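Local coordinates for protein aminopeptidase YwaD (Bacillus subtilis, PDB 6HC6) that hydrolyses peptides from the amino end, releasing a range of N-terminal residues with the help of two zinc ions per subunit, at residues E69-M80 with Q225-I233. Sequence-based numbering, arbitrary orientation.
Sequences EKKSALLIASSM and QTSQNIIGI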
loop_
_atom_site.group_PDB
_atom_site.type_symbol
_atom_site.label_atom_id
_atom_site.label_comp_id
_atom_site.label_asym_id
_atom_site.label_seq_id
_atom_site.Cartn_x
_atom_site.Cartn_y
_atom_site.Cartn_z
ATOM N N GLU A 69 12.119 4.760 -4.684
ATOM C CA GLU A 69 10.815 5.306 -5.033
ATOM C C GLU A 69 10.969 6.519 -5.944
ATOM O O GLU A 69 10.197 6.687 -6.893
ATOM C CB GLU A 69 10.013 5.660 -3.778
ATOM C CG GLU A 69 8.530 5.967 -4.084
ATOM C CD GLU A 69 7.786 6.609 -2.930
ATOM O OE1 GLU A 69 6.625 6.213 -2.681
ATOM O OE2 GLU A 69 8.334 7.526 -2.283
ATOM N N LYS A 70 11.980 7.351 -5.695
ATOM C CA LYS A 70 12.175 8.520 -6.548
ATOM C C LYS A 70 12.581 8.104 -7.959
ATOM O O LYS A 70 12.087 8.669 -8.942
ATOM C CB LYS A 70 13.195 9.465 -5.907
ATOM C CG LYS A 70 12.495 10.409 -4.902
ATOM C CD LYS A 70 13.294 10.720 -3.658
ATOM C CE LYS A 70 12.381 11.195 -2.512
ATOM N NZ LYS A 70 11.541 12.389 -2.857
ATOM N N LYS A 71 13.462 7.105 -8.078
ATOM C CA LYS A 71 13.819 6.569 -9.390
ATOM C C LYS A 71 12.585 6.048 -10.113
ATOM O O LYS A 71 12.418 6.268 -11.321
ATOM C CB LYS A 71 14.854 5.452 -9.225
ATOM C CG LYS A 71 15.625 5.087 -10.473
ATOM C CD LYS A 71 17.028 4.624 -10.110
ATOM C CE LYS A 71 17.815 4.189 -11.336
ATOM N NZ LYS A 71 17.430 2.814 -11.771
ATOM N N SER A 72 11.703 5.361 -9.380
ATOM C CA SER A 72 10.478 4.842 -9.977
ATOM C C SER A 72 9.578 5.966 -10.463
ATOM O O SER A 72 8.943 5.848 -11.519
ATOM C CB SER A 72 9.725 3.977 -8.963
ATOM O OG SER A 72 10.545 2.940 -8.496
ATOM N N ALA A 73 9.510 7.064 -9.706
ATOM C CA ALA A 73 8.699 8.201 -10.133
ATOM C C ALA A 73 9.209 8.774 -11.446
ATOM O O ALA A 73 8.416 9.118 -12.330
ATOM C CB ALA A 73 8.680 9.277 -9.046
ATOM N N LEU A 74 10.531 8.886 -11.588
ATOM C CA LEU A 74 11.109 9.338 -12.850
ATOM C C LEU A 74 10.726 8.406 -13.991
ATOM O O LEU A 74 10.432 8.855 -15.102
ATOM C CB LEU A 74 12.631 9.417 -12.729
ATOM C CG LEU A 74 13.235 10.395 -11.720
ATOM C CD1 LEU A 74 14.769 10.412 -11.839
ATOM C CD2 LEU A 74 12.672 11.788 -11.940
ATOM N N LEU A 75 10.755 7.097 -13.743
ATOM C CA LEU A 75 10.412 6.146 -14.793
ATOM C C LEU A 75 8.947 6.270 -15.188
ATOM O O LEU A 75 8.612 6.246 -16.382
ATOM C CB LEU A 75 10.725 4.729 -14.326
ATOM C CG LEU A 75 10.085 3.592 -15.117
ATOM C CD1 LEU A 75 10.751 3.457 -16.480
ATOM C CD2 LEU A 75 10.219 2.306 -14.323
ATOM N N ILE A 76 8.063 6.413 -14.203
ATOM C CA ILE A 76 6.637 6.500 -14.486
ATOM C C ILE A 76 6.318 7.791 -15.217
ATOM O O ILE A 76 5.544 7.794 -16.183
ATOM C CB ILE A 76 5.829 6.369 -13.184
ATOM C CG1 ILE A 76 6.014 4.980 -12.593
ATOM C CG2 ILE A 76 4.352 6.665 -13.427
ATOM C CD1 ILE A 76 5.739 4.933 -11.098
ATOM N N ALA A 77 6.911 8.907 -14.778
ATOM C CA ALA A 77 6.686 10.180 -15.455
ATOM C C ALA A 77 7.135 10.103 -16.903
ATOM O O ALA A 77 6.434 10.565 -17.813
ATOM C CB ALA A 77 7.425 11.305 -14.729
ATOM N N SER A 78 8.317 9.530 -17.134
ATOM C CA SER A 78 8.809 9.390 -18.499
ATOM C C SER A 78 7.854 8.544 -19.333
ATOM O O SER A 78 7.555 8.883 -20.486
ATOM C CB SER A 78 10.216 8.787 -18.478
ATOM O OG SER A 78 10.577 8.269 -19.744
ATOM N N SER A 79 7.322 7.469 -18.749
ATOM C CA SER A 79 6.413 6.598 -19.485
ATOM C C SER A 79 5.115 7.311 -19.826
ATOM O O SER A 79 4.591 7.160 -20.937
ATOM C CB SER A 79 6.129 5.333 -18.680
ATOM O OG SER A 79 7.287 4.525 -18.596
ATOM N N MET A 80 4.578 8.091 -18.885
ATOM C CA MET A 80 3.348 8.832 -19.153
ATOM C C MET A 80 3.541 9.865 -20.255
ATOM O O MET A 80 2.659 10.055 -21.100
ATOM C CB MET A 80 2.854 9.496 -17.869
ATOM C CG MET A 80 2.347 8.486 -16.825
ATOM S SD MET A 80 1.534 9.435 -15.526
ATOM C CE MET A 80 0.986 8.154 -14.397
ATOM N N GLN A 225 12.002 13.514 4.923
ATOM C CA GLN A 225 11.514 12.519 3.977
ATOM C C GLN A 225 10.372 13.076 3.148
ATOM O O GLN A 225 9.488 13.761 3.665
ATOM C CB GLN A 225 11.030 11.268 4.712
ATOM C CG GLN A 225 12.092 10.632 5.586
ATOM C CD GLN A 225 13.238 10.058 4.781
ATOM O OE1 GLN A 225 13.101 9.009 4.167
ATOM N NE2 GLN A 225 14.385 10.729 4.809
ATOM N N THR A 226 10.385 12.762 1.857
ATOM C CA THR A 226 9.346 13.207 0.944
ATOM C C THR A 226 9.019 12.083 -0.024
ATOM O O THR A 226 9.854 11.226 -0.311
ATOM C CB THR A 226 9.769 14.443 0.143
ATOM O OG1 THR A 226 10.876 14.106 -0.703
ATOM C CG2 THR A 226 10.173 15.572 1.066
ATOM N N SER A 227 7.795 12.103 -0.526
ATOM C CA SER A 227 7.409 11.195 -1.593
ATOM C C SER A 227 6.758 12.016 -2.694
ATOM O O SER A 227 6.797 13.249 -2.651
ATOM C CB SER A 227 6.472 10.111 -1.077
ATOM O OG SER A 227 6.186 9.161 -2.101
ATOM N N GLN A 228 6.163 11.361 -3.687
ATOM C CA GLN A 228 5.557 12.135 -4.754
ATOM C C GLN A 228 4.522 11.287 -5.469
ATOM O O GLN A 228 4.569 10.052 -5.447
ATOM C CB GLN A 228 6.597 12.656 -5.751
ATOM C CG GLN A 228 7.542 11.592 -6.292
ATOM C CD GLN A 228 8.539 11.126 -5.250
ATOM O OE1 GLN A 228 9.131 11.933 -4.531
ATOM N NE2 GLN A 228 8.696 9.810 -5.127
ATOM N N ASN A 229 3.580 11.980 -6.093
ATOM C CA ASN A 229 2.601 11.378 -6.978
ATOM C C ASN A 229 2.935 11.810 -8.396
ATOM O O ASN A 229 3.471 12.902 -8.614
ATOM C CB ASN A 229 1.174 11.828 -6.633
ATOM C CG ASN A 229 0.795 11.524 -5.201
ATOM O OD1 ASN A 229 1.127 10.464 -4.680
ATOM N ND2 ASN A 229 0.096 12.449 -4.557
ATOM N N ILE A 230 2.640 10.944 -9.353
ATOM C CA ILE A 230 2.860 11.246 -10.765
ATOM C C ILE A 230 1.503 11.249 -11.440
ATOM O O ILE A 230 0.812 10.222 -11.459
ATOM C CB ILE A 230 3.815 10.243 -11.426
ATOM C CG1 ILE A 230 5.135 10.190 -10.653
ATOM C CG2 ILE A 230 4.092 10.650 -12.876
ATOM C CD1 ILE A 230 5.210 9.071 -9.677
ATOM N N ILE A 231 1.117 12.400 -11.982
ATOM C CA ILE A 231 -0.219 12.609 -12.507
ATOM C C ILE A 231 -0.104 12.873 -13.998
ATOM O O ILE A 231 0.501 13.870 -14.403
ATOM C CB ILE A 231 -0.921 13.780 -11.807
ATOM C CG1 ILE A 231 -0.872 13.592 -10.279
ATOM C CG2 ILE A 231 -2.340 13.912 -12.341
ATOM C CD1 ILE A 231 -0.841 14.924 -9.529
ATOM N N GLY A 232 -0.696 12.000 -14.803
ATOM C CA GLY A 232 -0.759 12.212 -16.241
ATOM C C GLY A 232 -2.189 12.393 -16.697
ATOM O O GLY A 232 -3.024 11.512 -16.485
ATOM N N ILE A 233 -2.499 13.522 -17.331
ATOM C CA ILE A 233 -3.882 13.893 -17.614
ATOM C C ILE A 233 -4.126 13.855 -19.113
ATOM O O ILE A 233 -3.348 14.414 -19.897
ATOM C CB ILE A 233 -4.230 15.272 -17.038
ATOM C CG1 ILE A 233 -4.016 15.252 -15.518
ATOM C CG2 ILE A 233 -5.657 15.637 -17.404
ATOM C CD1 ILE A 233 -4.367 16.562 -14.827
HETATM O O HOH W 1 10.206 9.030 -2.704
#
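Ser227 OG donates to Glu69 OE2 over 2.7 Å, reaching the oxygen from above the carboxylate, 41° out of its plane. Glu69 has CG anti to the backbone N and its chain extended beyond it, and this carries the carboxylate to Ser227; Gly65 N and Ala293 N also bond to its oxygens, so this buried group is gripped by several donors. A water accepts from Gln228 NE2 at 3.0 Å; its approach to Glu69 OE2 is too short to be trusted as a bond. The amide and carboxylate planes are nearly perpendicular. Lys70 starts off to one side, and bends at chi2 and chi4 swing its ammonium back over the strand. There NZ donates to Thr226 OG1 at 2.8 Å and to Gln228 OE1 at 3.0 Å, the latter in the carbonyl plane with a C=O...N angle of 145°; a third bond, to Thr226 O, is weak. A leucine in place of Lys70 would probably leave Gln228 OE1 and Thr226 OG1 without this shared donor and the amide freer to turn. Helix 67-82 here packs on the mixed beta-sheet of the M28 peptidase domain, running along strand 226-234, the neighbour of edge strand 86-93; the local axes are 8.6 Å apart and only 3° from parallel. Glu69 lies at the end of this interface nearer the metals, its side chain about 12 Å from a bound zinc ion. Farther along, Ile230 is directed toward the helix: its CD1 meets Ala73 CB at 3.5 Å, while CG2 packs against the CA and CB of Ala77 and against Ile76 CG2. Past it, the extended Met80 side chain lays SD over the strand backbone, 3.5 Å from Gly232 N, and its CE approaches Ile230 O while Val87 of the edge strand also touches Met80.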